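PDB 6USS: sulfatase from Bacteroides fragilis CAG:558, which probably hydrolyses sulfate esters as a calcium-dependent arylsulfatase of the gut microbiota, here in a form altered at its catalytic position. Local coordinates for residues A[384-389]-A[406-411]; A[145-150]-A[397-402]. The protein carries 1 engineered substitution. All coordinates share one frame; numbering follows the deposited sequence.

Interaction 1. Residues A[384-389]-A[406-411]; sequences YPSILE and SFIPLL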
loop_
_atom_site.group_PDB
_atom_site.type_symbol
_atom_site.label_atom_id
_atom_site.label_comp_id
_atom_site.label_asym_id
_atom_site.label_seq_id
_atom_site.Cartn_x
_atom_site.Cartn_y
_atom_site.Cartn_z
ATOM N N TYR A 384 3.214 -2.790 -20.530
ATOM C CA TYR A 384 3.060 -1.578 -19.722
ATOM C C TYR A 384 2.237 -0.508 -20.440
ATOM O O TYR A 384 1.161 -0.137 -19.934
ATOM C CB TYR A 384 4.444 -1.087 -19.299
ATOM C CG TYR A 384 4.564 0.138 -18.431
ATOM C CD1 TYR A 384 4.210 1.397 -18.902
ATOM C CD2 TYR A 384 5.123 0.042 -17.160
ATOM C CE1 TYR A 384 4.371 2.522 -18.111
ATOM C CE2 TYR A 384 5.306 1.146 -16.370
ATOM C CZ TYR A 384 4.929 2.387 -16.844
ATOM O OH TYR A 384 5.106 3.489 -16.042
ATOM N N PRO A 385 2.648 0.008 -21.614
ATOM C CA PRO A 385 1.756 0.937 -22.333
ATOM C C PRO A 385 0.418 0.323 -22.681
ATOM O O PRO A 385 -0.573 1.049 -22.715
ATOM C CB PRO A 385 2.534 1.284 -23.616
ATOM C CG PRO A 385 3.895 0.725 -23.444
ATOM C CD PRO A 385 3.793 -0.387 -22.456
ATOM N N SER A 386 0.356 -0.989 -22.956
ATOM C CA SER A 386 -0.904 -1.586 -23.409
ATOM C C SER A 386 -1.931 -1.619 -22.291
ATOM O O SER A 386 -3.116 -1.340 -22.509
ATOM C CB SER A 386 -0.684 -2.997 -23.949
ATOM O OG SER A 386 0.317 -3.012 -24.948
ATOM N N ILE A 387 -1.497 -1.950 -21.079
ATOM C CA ILE A 387 -2.440 -2.041 -19.975
ATOM C C ILE A 387 -2.936 -0.643 -19.588
ATOM O O ILE A 387 -4.125 -0.446 -19.317
ATOM C CB ILE A 387 -1.786 -2.810 -18.810
ATOM C CG1 ILE A 387 -1.797 -4.311 -19.134
ATOM C CG2 ILE A 387 -2.500 -2.501 -17.498
ATOM C CD1 ILE A 387 -0.779 -5.168 -18.395
ATOM N N LEU A 388 -2.047 0.357 -19.609
ATOM C CA LEU A 388 -2.469 1.730 -19.347
ATOM C C LEU A 388 -3.479 2.212 -20.385
ATOM O O LEU A 388 -4.418 2.952 -20.046
ATOM C CB LEU A 388 -1.243 2.640 -19.308
ATOM C CG LEU A 388 -0.299 2.282 -18.152
ATOM C CD1 LEU A 388 0.946 3.140 -18.180
ATOM C CD2 LEU A 388 -1.007 2.372 -16.799
ATOM N N GLU A 389 -3.297 1.815 -21.652
ATOM C CA GLU A 389 -4.234 2.196 -22.703
ATOM C C GLU A 389 -5.560 1.463 -22.547
ATOM O O GLU A 389 -6.629 2.039 -22.786
ATOM C CB GLU A 389 -3.626 1.917 -24.077
ATOM C CG GLU A 389 -4.578 2.135 -25.253
ATOM C CD GLU A 389 -3.856 2.141 -26.606
ATOM O OE1 GLU A 389 -2.601 2.002 -26.628
ATOM O OE2 GLU A 389 -4.540 2.306 -27.647
ATOM N N SER A 406 2.699 -0.179 -27.413
ATOM C CA SER A 406 1.351 -0.710 -27.254
ATOM C C SER A 406 1.019 -1.717 -28.352
ATOM O O SER A 406 1.316 -1.490 -29.529
ATOM C CB SER A 406 0.339 0.420 -27.262
ATOM O OG SER A 406 -0.935 -0.102 -26.992
ATOM N N PHE A 407 0.446 -2.859 -27.961
ATOM C CA PHE A 407 -0.050 -3.824 -28.924
ATOM C C PHE A 407 -1.563 -3.758 -29.060
ATOM O O PHE A 407 -2.163 -4.656 -29.656
ATOM C CB PHE A 407 0.401 -5.252 -28.580
ATOM C CG PHE A 407 0.173 -5.676 -27.136
ATOM C CD1 PHE A 407 -1.100 -6.004 -26.674
ATOM C CD2 PHE A 407 1.248 -5.812 -26.260
ATOM C CE1 PHE A 407 -1.314 -6.409 -25.347
ATOM C CE2 PHE A 407 1.043 -6.225 -24.925
ATOM C CZ PHE A 407 -0.243 -6.525 -24.471
ATOM N N ILE A 408 -2.188 -2.709 -28.530
ATOM C CA ILE A 408 -3.622 -2.488 -28.709
ATOM C C ILE A 408 -3.955 -2.479 -30.203
ATOM O O ILE A 408 -5.023 -2.984 -30.590
ATOM C CB ILE A 408 -4.083 -1.192 -28.010
ATOM C CG1 ILE A 408 -4.359 -1.411 -26.524
ATOM C CG2 ILE A 408 -5.401 -0.705 -28.574
ATOM C CD1 ILE A 408 -3.358 -2.254 -25.806
ATOM N N PRO A 409 -3.107 -1.932 -31.087
ATOM C CA PRO A 409 -3.416 -2.049 -32.526
ATOM C C PRO A 409 -3.453 -3.483 -33.027
ATOM O O PRO A 409 -4.131 -3.746 -34.027
ATOM C CB PRO A 409 -2.305 -1.232 -33.206
ATOM C CG PRO A 409 -1.962 -0.213 -32.219
ATOM C CD PRO A 409 -2.078 -0.896 -30.858
ATOM N N LEU A 410 -2.758 -4.423 -32.379
ATOM C CA LEU A 410 -2.941 -5.821 -32.752
ATOM C C LEU A 410 -4.259 -6.355 -32.222
ATOM O O LEU A 410 -4.933 -7.136 -32.901
ATOM C CB LEU A 410 -1.776 -6.668 -32.245
ATOM C CG LEU A 410 -0.405 -6.235 -32.761
ATOM C CD1 LEU A 410 0.720 -6.899 -31.970
ATOM C CD2 LEU A 410 -0.294 -6.536 -34.244
ATOM N N LEU A 411 -4.657 -5.923 -31.026
ATOM C CA LEU A 411 -5.910 -6.406 -30.451
ATOM C C LEU A 411 -7.113 -5.943 -31.268
ATOM O O LEU A 411 -8.117 -6.656 -31.371
ATOM C CB LEU A 411 -6.034 -5.938 -29.006
ATOM C CG LEU A 411 -4.981 -6.541 -28.085
ATOM C CD1 LEU A 411 -5.008 -5.808 -26.757
ATOM C CD2 LEU A 411 -5.201 -8.038 -27.893
#

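Interaction 2. Residues A[145-150]-A[397-402]; sequences QATSLA and KTVQPI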
loop_
_atom_site.group_PDB
_atom_site.type_symbol
_atom_site.label_atom_id
_atom_site.label_comp_id
_atom_site.label_asym_id
_atom_site.label_seq_id
_atom_site.Cartn_x
_atom_site.Cartn_y
_atom_site.Cartn_z
ATOM N N GLN A 145 15.454 3.004 -10.924
ATOM C CA GLN A 145 14.310 3.782 -10.461
ATOM C C GLN A 145 13.308 3.915 -11.597
ATOM O O GLN A 145 13.688 4.208 -12.735
ATOM C CB GLN A 145 14.728 5.171 -9.980
ATOM C CG GLN A 145 13.527 6.067 -9.616
ATOM C CD GLN A 145 13.914 7.471 -9.142
ATOM O OE1 GLN A 145 15.087 7.852 -9.180
ATOM N NE2 GLN A 145 12.922 8.242 -8.691
ATOM N N ALA A 146 12.034 3.687 -11.296
ATOM C CA ALA A 146 11.036 3.744 -12.354
ATOM C C ALA A 146 9.661 3.992 -11.759
ATOM O O ALA A 146 9.384 3.629 -10.612
ATOM C CB ALA A 146 11.020 2.467 -13.204
ATOM N N THR A 147 8.814 4.629 -12.561
ATOM C CA THR A 147 7.418 4.847 -12.222
ATOM C C THR A 147 6.636 3.567 -12.509
ATOM O O THR A 147 6.582 3.110 -13.660
ATOM C CB THR A 147 6.875 6.024 -13.026
ATOM O OG1 THR A 147 7.608 7.202 -12.666
ATOM C CG2 THR A 147 5.406 6.235 -12.732
ATOM N N SER A 148 6.047 2.989 -11.462
ATOM C CA SER A 148 5.443 1.666 -11.535
ATOM C C SER A 148 4.128 1.676 -12.296
ATOM O O SER A 148 3.333 2.615 -12.188
ATOM C CB SER A 148 5.200 1.100 -10.140
ATOM O OG SER A 148 4.651 -0.212 -10.243
ATOM N N LEU A 149 3.898 0.599 -13.050
ATOM C CA LEU A 149 2.636 0.439 -13.759
ATOM C C LEU A 149 1.441 0.468 -12.804
ATOM O O LEU A 149 0.394 1.041 -13.131
ATOM C CB LEU A 149 2.671 -0.859 -14.559
ATOM C CG LEU A 149 1.382 -1.408 -15.180
ATOM C CD1 LEU A 149 0.780 -0.492 -16.234
ATOM C CD2 LEU A 149 1.662 -2.759 -15.779
ATOM N N ALA A 150 1.575 -0.150 -11.620
ATOM C CA ALA A 150 0.465 -0.188 -10.669
ATOM C C ALA A 150 0.219 1.168 -10.026
ATOM O O ALA A 150 -0.923 1.475 -9.654
ATOM C CB ALA A 150 0.726 -1.232 -9.580
ATOM N N LYS A 397 2.954 10.608 -17.095
ATOM C CA LYS A 397 4.379 10.884 -17.087
ATOM C C LYS A 397 5.102 9.818 -16.270
ATOM O O LYS A 397 4.549 9.263 -15.316
ATOM C CB LYS A 397 4.676 12.249 -16.478
ATOM C CG LYS A 397 3.801 13.379 -16.970
ATOM C CD LYS A 397 4.682 14.544 -17.399
ATOM C CE LYS A 397 4.044 15.377 -18.488
ATOM N NZ LYS A 397 5.064 16.110 -19.284
ATOM N N THR A 398 6.358 9.564 -16.629
ATOM C CA THR A 398 7.171 8.551 -15.978
ATOM C C THR A 398 8.569 9.113 -15.760
ATOM O O THR A 398 9.038 9.934 -16.549
ATOM C CB THR A 398 7.239 7.284 -16.842
ATOM O OG1 THR A 398 7.545 7.660 -18.190
ATOM C CG2 THR A 398 5.901 6.552 -16.854
ATOM N N VAL A 399 9.244 8.668 -14.690
ATOM C CA VAL A 399 10.634 9.096 -14.505
ATOM C C VAL A 399 11.546 8.451 -15.536
ATOM O O VAL A 399 12.563 9.037 -15.921
ATOM C CB VAL A 399 11.147 8.809 -13.075
ATOM C CG1 VAL A 399 10.334 9.592 -12.027
ATOM C CG2 VAL A 399 11.156 7.307 -12.769
ATOM N N GLN A 400 11.216 7.246 -15.995
ATOM C CA GLN A 400 12.060 6.487 -16.903
ATOM C C GLN A 400 11.454 6.472 -18.301
ATOM O O GLN A 400 10.228 6.568 -18.447
ATOM C CB GLN A 400 12.222 5.036 -16.423
ATOM C CG GLN A 400 11.021 4.125 -16.725
ATOM C CD GLN A 400 9.780 4.444 -15.874
ATOM O OE1 GLN A 400 9.735 5.447 -15.152
ATOM N NE2 GLN A 400 8.779 3.574 -15.946
ATOM N N PRO A 401 12.276 6.335 -19.346
ATOM C CA PRO A 401 11.725 6.159 -20.699
ATOM C C PRO A 401 10.933 4.868 -20.796
ATOM O O PRO A 401 11.214 3.895 -20.096
ATOM C CB PRO A 401 12.968 6.101 -21.597
ATOM C CG PRO A 401 14.102 6.538 -20.750
ATOM C CD PRO A 401 13.739 6.201 -19.334
ATOM N N ILE A 402 9.936 4.860 -21.679
ATOM C CA ILE A 402 9.096 3.685 -21.888
ATOM C C ILE A 402 9.494 3.039 -23.208
ATOM O O ILE A 402 9.201 3.573 -24.284
ATOM C CB ILE A 402 7.607 4.033 -21.870
ATOM C CG1 ILE A 402 7.272 4.765 -20.576
ATOM C CG2 ILE A 402 6.773 2.766 -21.979
ATOM C CD1 ILE A 402 7.393 3.893 -19.368
#

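Interaction 1. Residues A[384-389]-A[406-411]
Ser386, Ser406 and Glu389 carry the meeting of helix 383-390 with the start of helix 408-412. Ser386 OG stands anti to its own carbonyl carbon (chi1 -54°), which aims it at the backbone of the incoming segment. There Ser386 OG accepts from Phe407 N at 3.0 Å in a nearly straight bond (167°), and it is also hydrogen-bonded to the carbonyl oxygen of Asp382, one turn back. The same hydroxyl lies over the centre of the Phe407 ring, and Ser386 CB makes a CH-pi contact with that face, 3.7 Å from the ring centroid. Ser406 OG, anti to its backbone N (chi1 -175°), donates to Glu389 OE1 at 2.7 Å, meeting the carboxylate from above its plane. Ser406 OG also accepts from Ile408 N, 3.3 Å away, which makes residues 406 to 408 an ST turn leading into the helix, with Phe407 at the N-cap position. This joint lies against the large mixed sheet of the alpha/beta sulfatase fold, with Leu411 on strands 77-83 and 357-363 and Phe407 on Met360. Beside the polar bonds, the extended Glu389 side chain and Ile408 slide past each other in opposite directions, with Glu389 CD 3.6 Å from Ile408 CG1. Ile408 CD1 reaches across to Ser386 CB at 3.3 Å.

Interaction 2. Residues A[145-150]-A[397-402]
Gln400 CG sits between its backbone N and carbonyl carbon (chi1 78°), and a bend at chi2 (-71°) brings CD, and with it the carboxamide, beside Thr147, whose own OG1 lies beside its backbone N. The side-chain carboxamide of Gln400 then meets the Thr147 backbone with both its polar atoms. Thr147 N donates to Gln400 OE1 at 2.9 Å, approaching from above the plane of the side-chain carbonyl, while Gln400 NE2 gives a longer bond of 3.2 Å to Thr147 O. NE2 has a second acceptor in the carbonyl oxygen of Thr97, at the end of helix 88-97. In return Thr147 OG1 accepts from Val399 N, 3.0 Å away at 166°. Carbon contacts flank these bonds: Ala146 CB packs on Gln400 CD at 3.5 Å, and Val399 CG2 comes within 3.6 Å of Ala146 CA, with the side chain of Gln145 crossing that of Val399 at about a right angle. The touching parts run roughly antiparallel, though no backbone pair forms, where the lead-in to helix 149-155 meets the connection between helices 383-390 and 408-412. Two loops are thus tied by a side-chain mimic of beta pairing, one carboxamide gripping both N and O of a residue.

The centres of the two interactions are about 16 Å apart, and they are joined through helix 383-390. Tyr384, at its start, probably hydrogen-bonds through OH to Thr147 O at 2.8 Å and packs on Thr398 and Ile402, while Leu388 lies against Leu149 of helix 149-155. Along the chain the order is 145-150, 384-389, 397-402, 406-411, so the segments alternate. The single connection between helices 383-390 and 408-412 therefore turns back first to the 145-150 segment, distant in sequence, and then to its own preceding helix. Both contacts lie away from the calcium site: interaction 2 fixes the connection to a much earlier segment, while interaction 1 packs two late helices together, the second against the mixed sheet.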